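Local coordinates for CAS6A (PDB 4C97), which probably acts as a CRISPR-associated Cas6 endoribonuclease that recognises and processes CRISPR RNA in antiviral defence, at residues L161-P164 with E165-E169. The protein carries 1 engineered substitution. Residues are numbered along the deposited sequence; the frame is centred on the assembly and turned at random.
Sequences LKAP and EGVRE
The carbonyl of P164 points into the first turn of helix 165-174 and accepts a hydrogen bond from R168 N, N to O 3.0 Å, with the N-H aimed almost straight at the oxygen (170°). V167 N also reaches P164 O, at 2.9 Å, but its N-H is bent well off line and the bond is weak. The P164 ring and the V167 side chain lie side by side and point the same way. Methyl CG2 of V167 packs along the ring, 4.0 Å from P164 CD; it is set anti to the carbonyl carbon of V167, while CG1 turns to A163 CB at 4.2 Å. P164 sits at the N-cap position, and its carbonyl accepts the first i to i+4 bond of helix 165-174, which follows helix 144-158 after a short loop and leads to strand 176-186 in the C-terminal half, consistent with the ferredoxin-like fold of RAMP proteins. A water bridges A163 O and the R168 side chain: it donates to A163 O and accepts from R168 NE at 2.8 Å, lying in the guanidinium plane at its edge. The bend of the R168 chain at chi3 (-78°) turns NE to meet this water. Farther out, E156 OE1 of helix 144-158 makes a salt bridge with R168 NH2 and OE2 accepts a hydrogen bond from A163 N, while W214 and E210 of helix 209-225 pack on V167.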
loop_
_atom_site.group_PDB
_atom_site.type_symbol
_atom_site.label_atom_id
_atom_site.label_comp_id
_atom_site.label_asym_id
_atom_site.label_seq_id
_atom_site.Cartn_x
_atom_site.Cartn_y
_atom_site.Cartn_z
ATOM N N LEU A 161 -16.048 5.951 6.633
ATOM C CA LEU A 161 -17.249 5.389 6.023
ATOM C C LEU A 161 -17.130 3.888 5.837
ATOM O O LEU A 161 -16.091 3.392 5.434
ATOM C CB LEU A 161 -17.425 6.037 4.649
ATOM C CG LEU A 161 -18.756 5.918 3.918
ATOM C CD1 LEU A 161 -19.900 6.451 4.759
ATOM C CD2 LEU A 161 -18.653 6.686 2.602
ATOM N N LYS A 162 -18.206 3.173 6.127
ATOM C CA LYS A 162 -18.258 1.746 5.871
ATOM C C LYS A 162 -19.174 1.474 4.700
ATOM O O LYS A 162 -20.144 2.196 4.477
ATOM C CB LYS A 162 -18.751 1.012 7.105
ATOM C CG LYS A 162 -17.734 1.095 8.197
ATOM C CD LYS A 162 -18.099 0.320 9.403
ATOM C CE LYS A 162 -17.012 0.466 10.433
ATOM N NZ LYS A 162 -17.148 -0.544 11.495
ATOM N N ALA A 163 -18.880 0.415 3.961
ATOM C CA ALA A 163 -19.701 0.079 2.808
ATOM C C ALA A 163 -20.979 -0.618 3.244
ATOM O O ALA A 163 -20.964 -1.483 4.128
ATOM C CB ALA A 163 -18.942 -0.804 1.854
ATOM N N PRO A 164 -22.099 -0.270 2.607
ATOM C CA PRO A 164 -23.310 -1.058 2.839
ATOM C C PRO A 164 -23.030 -2.529 2.545
ATOM O O PRO A 164 -22.228 -2.842 1.670
ATOM C CB PRO A 164 -24.306 -0.479 1.836
ATOM C CG PRO A 164 -23.847 0.940 1.666
ATOM C CD PRO A 164 -22.342 0.869 1.710
ATOM N N GLU A 165 -23.684 -3.419 3.278
ATOM C CA GLU A 165 -23.384 -4.844 3.165
ATOM C C GLU A 165 -23.555 -5.370 1.737
ATOM O O GLU A 165 -22.752 -6.167 1.262
ATOM C CB GLU A 165 -24.237 -5.634 4.173
ATOM C CG GLU A 165 -23.767 -7.069 4.385
ATOM C CD GLU A 165 -22.433 -7.163 5.089
ATOM O OE1 GLU A 165 -22.048 -6.192 5.758
ATOM O OE2 GLU A 165 -21.755 -8.215 4.977
ATOM N N GLY A 166 -24.596 -4.913 1.045
ATOM C CA GLY A 166 -24.805 -5.289 -0.345
ATOM C C GLY A 166 -23.694 -4.842 -1.292
ATOM O O GLY A 166 -23.409 -5.530 -2.292
ATOM N N VAL A 167 -23.096 -3.675 -1.005
ATOM C CA VAL A 167 -21.948 -3.176 -1.779
ATOM C C VAL A 167 -20.737 -4.070 -1.553
ATOM O O VAL A 167 -20.062 -4.494 -2.496
ATOM C CB VAL A 167 -21.597 -1.698 -1.425
ATOM C CG1 VAL A 167 -20.269 -1.270 -2.067
ATOM C CG2 VAL A 167 -22.720 -0.794 -1.855
ATOM N N ARG A 168 -20.477 -4.381 -0.287
ATOM C CA ARG A 168 -19.443 -5.351 0.065
ATOM C C ARG A 168 -19.669 -6.664 -0.673
ATOM O O ARG A 168 -18.744 -7.227 -1.274
ATOM C CB ARG A 168 -19.427 -5.583 1.583
ATOM C CG ARG A 168 -18.581 -6.759 2.038
ATOM C CD ARG A 168 -18.567 -6.910 3.564
ATOM N NE ARG A 168 -17.669 -5.952 4.209
ATOM C CZ ARG A 168 -16.428 -6.226 4.618
ATOM N NH1 ARG A 168 -15.913 -7.450 4.502
ATOM N NH2 ARG A 168 -15.708 -5.277 5.186
ATOM N N GLU A 169 -20.905 -7.153 -0.645
ATOM C CA GLU A 169 -21.208 -8.438 -1.256
ATOM C C GLU A 169 -20.913 -8.397 -2.754
ATOM O O GLU A 169 -20.309 -9.326 -3.314
ATOM C CB GLU A 169 -22.680 -8.820 -0.997
ATOM C CG GLU A 169 -23.004 -10.280 -1.259
ATOM C CD GLU A 169 -23.257 -10.593 -2.725
ATOM O OE1 GLU A 169 -23.545 -9.668 -3.519
ATOM O OE2 GLU A 169 -23.173 -11.787 -3.086
HETATM O O HOH W 1 -18.663 -3.385 4.472
#